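Local coordinates for protein Bd3459 (Bdellovibrio bacteriovorus, PDB 5CEC) that is a predatory endopeptidase, probably with the serine D-Ala-D-Ala carboxypeptidase chemistry of its family, and is bound by the immunity protein Bd3460, at residues Q54-D59 with M309-L314; G369-S372 with E377-F380; A176-S181 with R214-V219. The protein carries 1 engineered substitution. All blocks are in the same frame, centred on the assembly; numbering follows the deposited sequence.

Contact 1. Residues Q54-D59 with M309-L314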
loop_
_atom_site.group_PDB
_atom_site.type_symbol
_atom_site.label_atom_id
_atom_site.label_comp_id
_atom_site.label_asym_id
_atom_site.label_seq_id
_atom_site.Cartn_x
_atom_site.Cartn_y
_atom_site.Cartn_z
ATOM N N GLN A 54 -13.470 -1.269 -27.653
ATOM C CA GLN A 54 -12.310 -1.478 -26.782
ATOM C C GLN A 54 -11.060 -0.715 -27.275
ATOM O O GLN A 54 -9.921 -1.163 -27.096
ATOM C CB GLN A 54 -12.032 -2.976 -26.553
ATOM C CG GLN A 54 -13.138 -3.682 -25.775
ATOM C CD GLN A 54 -12.820 -5.135 -25.455
ATOM O OE1 GLN A 54 -11.727 -5.465 -24.996
ATOM N NE2 GLN A 54 -13.792 -6.007 -25.664
ATOM N N GLN A 55 -11.286 0.461 -27.860
ATOM C CA GLN A 55 -10.200 1.347 -28.243
ATOM C C GLN A 55 -9.750 2.088 -26.995
ATOM O O GLN A 55 -10.527 2.722 -26.292
ATOM C CB GLN A 55 -10.642 2.348 -29.299
ATOM C CG GLN A 55 -9.483 3.107 -29.938
ATOM C CD GLN A 55 -9.932 3.978 -31.100
ATOM O OE1 GLN A 55 -10.823 4.813 -30.949
ATOM N NE2 GLN A 55 -9.319 3.788 -32.269
ATOM N N ILE A 56 -8.471 2.018 -26.734
ATOM C CA ILE A 56 -7.891 2.737 -25.593
ATOM C C ILE A 56 -7.605 4.188 -25.977
ATOM O O ILE A 56 -7.001 4.449 -27.027
ATOM C CB ILE A 56 -6.627 2.035 -25.107
ATOM C CG1 ILE A 56 -6.983 0.618 -24.640
ATOM C CG2 ILE A 56 -5.940 2.828 -23.996
ATOM C CD1 ILE A 56 -5.786 -0.297 -24.457
ATOM N N GLN A 57 -8.042 5.126 -25.133
ATOM C CA GLN A 57 -7.863 6.556 -25.356
ATOM C C GLN A 57 -6.643 7.012 -24.561
ATOM O O GLN A 57 -6.466 6.615 -23.426
ATOM C CB GLN A 57 -9.087 7.327 -24.832
ATOM C CG GLN A 57 -10.423 6.848 -25.383
ATOM C CD GLN A 57 -10.428 6.832 -26.881
ATOM O OE1 GLN A 57 -10.008 7.804 -27.512
ATOM N NE2 GLN A 57 -10.880 5.723 -27.470
ATOM N N GLY A 58 -5.835 7.889 -25.134
ATOM C CA GLY A 58 -4.753 8.495 -24.375
ATOM C C GLY A 58 -3.765 9.100 -25.318
ATOM O O GLY A 58 -4.003 9.130 -26.523
ATOM N N ASP A 59 -2.653 9.555 -24.753
ATOM C CA ASP A 59 -1.618 10.239 -25.519
ATOM C C ASP A 59 -0.762 9.323 -26.422
ATOM O O ASP A 59 -0.895 8.115 -26.394
ATOM C CB ASP A 59 -0.736 11.086 -24.572
ATOM C CG ASP A 59 -0.087 10.263 -23.489
ATOM O OD1 ASP A 59 0.653 9.302 -23.840
ATOM O OD2 ASP A 59 -0.301 10.583 -22.276
ATOM N N MET A 309 -1.134 -1.453 -21.891
ATOM C CA MET A 309 -1.104 -2.750 -21.228
ATOM C C MET A 309 -1.796 -2.687 -19.856
ATOM O O MET A 309 -2.460 -3.645 -19.431
ATOM C CB MET A 309 0.321 -3.275 -21.079
ATOM C CG MET A 309 0.861 -3.969 -22.311
ATOM S SD MET A 309 -0.034 -5.466 -22.785
ATOM C CE MET A 309 -0.406 -6.188 -21.215
ATOM N N MET A 310 -1.617 -1.580 -19.131
ATOM C CA MET A 310 -2.301 -1.432 -17.854
ATOM C C MET A 310 -3.830 -1.426 -17.989
ATOM O O MET A 310 -4.546 -2.029 -17.187
ATOM C CB MET A 310 -1.771 -0.198 -17.122
ATOM C CG MET A 310 -0.304 -0.275 -16.735
ATOM S SD MET A 310 0.148 -1.735 -15.743
ATOM C CE MET A 310 0.674 -2.910 -16.980
ATOM N N ILE A 311 -4.341 -0.764 -19.019
ATOM C CA ILE A 311 -5.779 -0.787 -19.290
ATOM C C ILE A 311 -6.235 -2.213 -19.612
ATOM O O ILE A 311 -7.246 -2.660 -19.101
ATOM C CB ILE A 311 -6.144 0.158 -20.424
ATOM C CG1 ILE A 311 -5.714 1.598 -20.078
ATOM C CG2 ILE A 311 -7.634 0.059 -20.719
ATOM C CD1 ILE A 311 -6.369 2.168 -18.824
ATOM N N LYS A 312 -5.485 -2.932 -20.430
ATOM C CA LYS A 312 -5.841 -4.315 -20.768
ATOM C C LYS A 312 -5.862 -5.232 -19.556
ATOM O O LYS A 312 -6.746 -6.061 -19.377
ATOM C CB LYS A 312 -4.926 -4.899 -21.826
ATOM C CG LYS A 312 -5.013 -4.222 -23.192
ATOM C CD LYS A 312 -3.981 -4.787 -24.157
ATOM C CE LYS A 312 -4.341 -6.187 -24.630
ATOM N NZ LYS A 312 -5.492 -6.231 -25.588
ATOM N N VAL A 313 -4.904 -5.005 -18.663
ATOM C CA VAL A 313 -4.859 -5.749 -17.410
ATOM C C VAL A 313 -6.099 -5.472 -16.575
ATOM O O VAL A 313 -6.701 -6.418 -16.028
ATOM C CB VAL A 313 -3.553 -5.422 -16.642
ATOM C CG1 VAL A 313 -3.619 -5.862 -15.183
ATOM C CG2 VAL A 313 -2.373 -6.077 -17.345
ATOM N N LEU A 314 -6.485 -4.204 -16.465
ATOM C CA LEU A 314 -7.707 -3.862 -15.711
ATOM C C LEU A 314 -8.955 -4.525 -16.317
ATOM O O LEU A 314 -9.787 -5.095 -15.593
ATOM C CB LEU A 314 -7.893 -2.360 -15.612
ATOM C CG LEU A 314 -6.852 -1.698 -14.660
ATOM C CD1 LEU A 314 -6.737 -0.216 -14.987
ATOM C CD2 LEU A 314 -7.175 -1.930 -13.187
#
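Asp59 OD1, hydrogen-bonded to both Ser43 OG and the backbone N of Asn61, helps fix the end of the 54–59 segment, whose Ile56 rests on Ile311 and Lys312 of helix 307–322. This is the edge of the antiparallel sheet of a penicillin-binding-protein (serine beta-lactamase-like) fold: strand 57–58 is its outermost strand on this side, and the helix packs against the sheet next to it. The contact itself is wholly apolar. Ile56 and Ile311 lie alongside each other and run in opposite senses, so that each offers both branches to the other. Ile56 CG1 lies 4.0 Å from Ile311 CG2, and the reverse pairing, Ile56 CG2 with Ile311 CG1, measures 4.1 Å. Beyond them, Ile56 CD1 reaches in to 4.1 Å from Ile311 CB. The same methyl group also leans on the aliphatic stem of Lys312, 4.2 Å from its CG, which lies beside the lysine's own backbone N (chi1 -65°). Ile311 also touches Cys45 and Met47 of strand 40–48 and Tyr379 of strand 376–385. Cys45 is disulfide-bonded to Cys307, which ties the start of the same helix covalently to the sheet just where Ile311 packs. Within the 54–59 segment, Gln57 NE2 bonds back to Gln55 O at 3.2 Å, a bent bond (139° at the hydrogen) whose donor stands above the carbonyl plane.

Contact 2. Residues G369-S372 with E377-F380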
loop_
_atom_site.group_PDB
_atom_site.type_symbol
_atom_site.label_atom_id
_atom_site.label_comp_id
_atom_site.label_asym_id
_atom_site.label_seq_id
_atom_site.Cartn_x
_atom_site.Cartn_y
_atom_site.Cartn_z
ATOM N N GLY A 369 -6.435 2.080 -12.107
ATOM C CA GLY A 369 -7.655 1.573 -11.493
ATOM C C GLY A 369 -8.867 1.927 -12.307
ATOM O O GLY A 369 -8.819 2.059 -13.552
ATOM N N SER A 370 -9.974 2.050 -11.591
ATOM C CA SER A 370 -11.228 2.443 -12.174
ATOM C C SER A 370 -11.822 3.617 -11.425
ATOM O O SER A 370 -11.668 3.768 -10.197
ATOM C CB SER A 370 -12.216 1.274 -12.151
ATOM O OG SER A 370 -12.629 0.978 -10.829
ATOM N N VAL A 371 -12.519 4.454 -12.189
ATOM C CA VAL A 371 -13.366 5.487 -11.618
ATOM C C VAL A 371 -14.820 5.213 -11.967
ATOM O O VAL A 371 -15.126 4.825 -13.097
ATOM C CB VAL A 371 -12.951 6.918 -12.069
ATOM C CG1 VAL A 371 -11.561 7.297 -11.544
ATOM C CG2 VAL A 371 -13.003 7.116 -13.573
ATOM N N SER A 372 -15.700 5.382 -10.970
ATOM C CA SER A 372 -17.129 5.224 -11.123
ATOM C C SER A 372 -17.671 6.640 -11.275
ATOM O O SER A 372 -17.507 7.483 -10.390
ATOM C CB SER A 372 -17.722 4.536 -9.903
ATOM O OG SER A 372 -19.130 4.476 -10.010
ATOM N N GLU A 377 -18.312 3.104 -15.419
ATOM C CA GLU A 377 -17.029 2.683 -14.913
ATOM C C GLU A 377 -15.997 2.936 -15.992
ATOM O O GLU A 377 -16.178 2.529 -17.134
ATOM C CB GLU A 377 -17.064 1.196 -14.588
ATOM C CG GLU A 377 -15.748 0.609 -14.114
ATOM C CD GLU A 377 -15.733 -0.915 -13.983
ATOM O OE1 GLU A 377 -16.665 -1.609 -14.424
ATOM O OE2 GLU A 377 -14.750 -1.431 -13.450
ATOM N N ILE A 378 -14.919 3.624 -15.641
ATOM C CA ILE A 378 -13.855 3.945 -16.589
ATOM C C ILE A 378 -12.525 3.453 -16.033
ATOM O O ILE A 378 -12.147 3.794 -14.901
ATOM C CB ILE A 378 -13.771 5.442 -16.874
ATOM C CG1 ILE A 378 -15.120 6.018 -17.293
ATOM C CG2 ILE A 378 -12.706 5.739 -17.931
ATOM C CD1 ILE A 378 -15.122 7.499 -17.372
ATOM N N TYR A 379 -11.777 2.672 -16.822
ATOM C CA TYR A 379 -10.411 2.283 -16.440
ATOM C C TYR A 379 -9.426 3.395 -16.764
ATOM O O TYR A 379 -9.580 4.113 -17.761
ATOM C CB TYR A 379 -9.958 1.030 -17.222
ATOM C CG TYR A 379 -10.891 -0.148 -17.095
ATOM C CD1 TYR A 379 -11.228 -0.655 -15.844
ATOM C CD2 TYR A 379 -11.450 -0.766 -18.216
ATOM C CE1 TYR A 379 -12.083 -1.723 -15.708
ATOM C CE2 TYR A 379 -12.300 -1.842 -18.086
ATOM C CZ TYR A 379 -12.638 -2.311 -16.836
ATOM O OH TYR A 379 -13.510 -3.368 -16.705
ATOM N N PHE A 380 -8.412 3.561 -15.922
ATOM C CA PHE A 380 -7.387 4.552 -16.187
ATOM C C PHE A 380 -6.030 4.071 -15.721
ATOM O O PHE A 380 -5.929 3.201 -14.858
ATOM C CB PHE A 380 -7.735 5.879 -15.463
ATOM C CG PHE A 380 -7.527 5.830 -13.976
ATOM C CD1 PHE A 380 -6.289 6.117 -13.440
ATOM C CD2 PHE A 380 -8.546 5.412 -13.118
ATOM C CE1 PHE A 380 -6.077 6.016 -12.076
ATOM C CE2 PHE A 380 -8.325 5.293 -11.774
ATOM C CZ PHE A 380 -7.098 5.602 -11.259
HETATM O O HOH W 1 -14.421 -1.028 -10.447
#
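Antiparallel backbone pairing joins Gly369–Ser372 to Glu377–Phe380, the two arms of a beta hairpin that supplies the central strands of a six-stranded sheet. Gly369 and Phe380 form one hydrogen-bonded pair, with Phe380 N 2.8 Å from Gly369 O and Gly369 N 3.0 Å from Phe380 O. Val371 and Ile378 form the next in the same way, while Ser370 and Tyr379 form a non-hydrogen-bonded pair, and Ser370 CA makes a CA-H...O contact to Ile378 O. Phe380 CG sits between its own backbone N and carbonyl carbon (chi1 74°), which swings the ring over the Gly369 backbone; Gly369 N lies 3.6 Å above one ring face, toward the rim. Val371 CG1 meets Phe380 CE2 at 3.8 Å, the two side chains crossing almost at right angles, and Val406 of helix 394–411 covers both. Such a sheet between helices is the core of the serine beta-lactamase and penicillin-binding-protein fold, and the adjoining strand 354–361, which carries a KTG-type sequence, is consistent with that family's active-site strand. On the sheet face bearing Ser370, Glu377 and Tyr379, Tyr379 OH is hydrogen-bonded to Asp318 OD2. Glu377 OE2 lies close to that same carboxylate, a proximity that might raise the affinity of one of the two for a proton. A water donates to both Ser370 OG, at 2.7 Å, and Glu377 OE2, at 3.0 Å, bridging the strands.

Contact 3. Residues A176-S181 with R214-V219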
loop_
_atom_site.group_PDB
_atom_site.type_symbol
_atom_site.label_atom_id
_atom_site.label_comp_id
_atom_site.label_asym_id
_atom_site.label_seq_id
_atom_site.Cartn_x
_atom_site.Cartn_y
_atom_site.Cartn_z
ATOM N N ALA A 176 14.968 -20.889 12.086
ATOM C CA ALA A 176 15.280 -19.839 13.016
ATOM C C ALA A 176 14.063 -19.028 13.436
ATOM O O ALA A 176 13.939 -18.689 14.598
ATOM C CB ALA A 176 16.363 -18.924 12.474
ATOM N N THR A 177 13.177 -18.719 12.494
ATOM C CA THR A 177 11.969 -17.984 12.815
ATOM C C THR A 177 11.012 -18.837 13.664
ATOM O O THR A 177 10.392 -18.330 14.599
ATOM C CB THR A 177 11.266 -17.530 11.517
ATOM O OG1 THR A 177 12.185 -16.755 10.744
ATOM C CG2 THR A 177 10.001 -16.721 11.804
ATOM N N LEU A 178 10.907 -20.129 13.348
ATOM C CA LEU A 178 10.121 -21.032 14.174
ATOM C C LEU A 178 10.659 -21.066 15.599
ATOM O O LEU A 178 9.898 -20.997 16.541
ATOM C CB LEU A 178 10.074 -22.429 13.582
ATOM C CG LEU A 178 9.124 -22.642 12.389
ATOM C CD1 LEU A 178 9.392 -23.993 11.743
ATOM C CD2 LEU A 178 7.668 -22.512 12.825
ATOM N N THR A 179 11.979 -21.099 15.746
ATOM C CA THR A 179 12.603 -21.209 17.043
ATOM C C THR A 179 12.458 -19.913 17.833
ATOM O O THR A 179 12.134 -19.948 19.020
ATOM C CB THR A 179 14.080 -21.564 16.887
ATOM O OG1 THR A 179 14.222 -22.816 16.201
ATOM C CG2 THR A 179 14.844 -21.630 18.225
ATOM N N SER A 180 12.661 -18.767 17.188
ATOM C CA SER A 180 12.756 -17.512 17.935
ATOM C C SER A 180 11.444 -16.756 18.029
ATOM O O SER A 180 11.300 -15.904 18.887
ATOM C CB SER A 180 13.847 -16.633 17.335
ATOM O OG SER A 180 15.108 -17.251 17.523
ATOM N N SER A 181 10.481 -17.084 17.157
ATOM C CA SER A 181 9.210 -16.375 17.116
ATOM C C SER A 181 8.002 -17.281 17.298
ATOM O O SER A 181 7.172 -17.028 18.161
ATOM C CB SER A 181 9.081 -15.596 15.798
ATOM O OG SER A 181 10.070 -14.588 15.732
ATOM N N ARG A 214 10.061 -28.584 21.412
ATOM C CA ARG A 214 11.384 -29.041 21.846
ATOM C C ARG A 214 12.396 -29.026 20.712
ATOM O O ARG A 214 13.466 -28.418 20.868
ATOM C CB ARG A 214 11.349 -30.425 22.496
ATOM C CG ARG A 214 12.711 -30.787 23.108
ATOM C CD ARG A 214 12.654 -31.845 24.192
ATOM N NE ARG A 214 11.825 -31.468 25.330
ATOM C CZ ARG A 214 11.367 -32.315 26.253
ATOM N NH1 ARG A 214 11.631 -33.623 26.186
ATOM N NH2 ARG A 214 10.619 -31.849 27.253
ATOM N N THR A 215 12.079 -29.673 19.589
ATOM C CA THR A 215 13.013 -29.840 18.467
ATOM C C THR A 215 12.337 -29.366 17.199
ATOM O O THR A 215 11.174 -29.667 16.967
ATOM C CB THR A 215 13.380 -31.330 18.269
ATOM O OG1 THR A 215 13.929 -31.823 19.484
ATOM C CG2 THR A 215 14.384 -31.497 17.143
ATOM N N ILE A 216 13.071 -28.633 16.376
ATOM C CA ILE A 216 12.563 -28.118 15.107
ATOM C C ILE A 216 13.542 -28.475 14.005
ATOM O O ILE A 216 14.745 -28.197 14.136
ATOM C CB ILE A 216 12.358 -26.590 15.158
ATOM C CG1 ILE A 216 11.405 -26.239 16.303
ATOM C CG2 ILE A 216 11.850 -26.074 13.802
ATOM C CD1 ILE A 216 11.262 -24.772 16.597
ATOM N N SER A 217 13.044 -29.049 12.911
ATOM C CA SER A 217 13.925 -29.393 11.797
ATOM C C SER A 217 13.220 -29.429 10.450
ATOM O O SER A 217 12.021 -29.554 10.384
ATOM C CB SER A 217 14.678 -30.684 12.060
ATOM O OG SER A 217 13.824 -31.769 12.186
ATOM N N PHE A 218 14.004 -29.239 9.398
ATOM C CA PHE A 218 13.529 -29.260 8.018
ATOM C C PHE A 218 13.463 -30.713 7.532
ATOM O O PHE A 218 14.423 -31.495 7.725
ATOM C CB PHE A 218 14.509 -28.440 7.172
ATOM C CG PHE A 218 14.260 -28.499 5.703
ATOM C CD1 PHE A 218 13.101 -28.005 5.167
ATOM C CD2 PHE A 218 15.217 -29.004 4.832
ATOM C CE1 PHE A 218 12.863 -28.041 3.802
ATOM C CE2 PHE A 218 14.988 -29.041 3.469
ATOM C CZ PHE A 218 13.803 -28.563 2.953
ATOM N N VAL A 219 12.321 -31.073 6.942
ATOM C CA VAL A 219 12.140 -32.361 6.251
ATOM C C VAL A 219 11.517 -32.087 4.890
ATOM O O VAL A 219 10.376 -31.632 4.816
ATOM C CB VAL A 219 11.247 -33.346 7.049
ATOM C CG1 VAL A 219 11.040 -34.635 6.260
ATOM C CG2 VAL A 219 11.867 -33.651 8.408
#
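Ile216 of strand 212–218 meets Leu178 and Thr179 of helix 167–182, the one point at which 214–219 touches 176–181. Along the strand, whose backbone is hydrogen-bonded to strand 135–141, Arg214 comes first and Thr215 follows, pointing its side chain away from the helix. Ile216 then turns toward it. With CG2 anti to the backbone N and CG1 beside it (chi1 -57°), the residue spreads its two branches under two successive helix residues. CG2 takes Leu178, 3.8 Å from Leu178 CD1 and 4.1 Å from Leu178 CB. The longer branch ends under Thr179, with Ile216 CD1 3.8 Å from Thr179 CA and 3.6 Å from Thr179 OG1. That last approach, of a methyl group, is van der Waals contact; the hydroxyl is hydrogen-bonded to Arg175 O one turn back. Arg175 also binds the strand through its NE, which is hydrogen-bonded to Ile216 O. Ser217 again points away from the helix, whereas Phe218, the last residue of the strand before Val219, packs on Val167 and Ala171, earlier in the same helix. Leu178 spans beyond Ile216 to Leu139 and Phe141, so the helix covers two neighbouring strands that run parallel, 135–141 and 212–218, and the chain passes between them through helices, as in a beta-alpha-beta crossover at the edge of a mixed sheet.

From the N terminus, the chain leaves the edge segment 54–59 and meets it again at helix residues 309–314, so contact 1 closes a loop of some 250 residues. Contact 3 falls within that loop: 176–181 and 214–219 join a helix to the edge of a separate mixed sheet, and the centre of contact 3 lies about 48 Å from that of contact 1, on the opposite side of the chain's centre. Contact 2 follows in series, a short hairpin closure in the six-stranded sheet that contact 1 also reaches. These two touch directly, Leu314 CD1 lying 3.4 Å from Gly369 O, and none of the three loops cross.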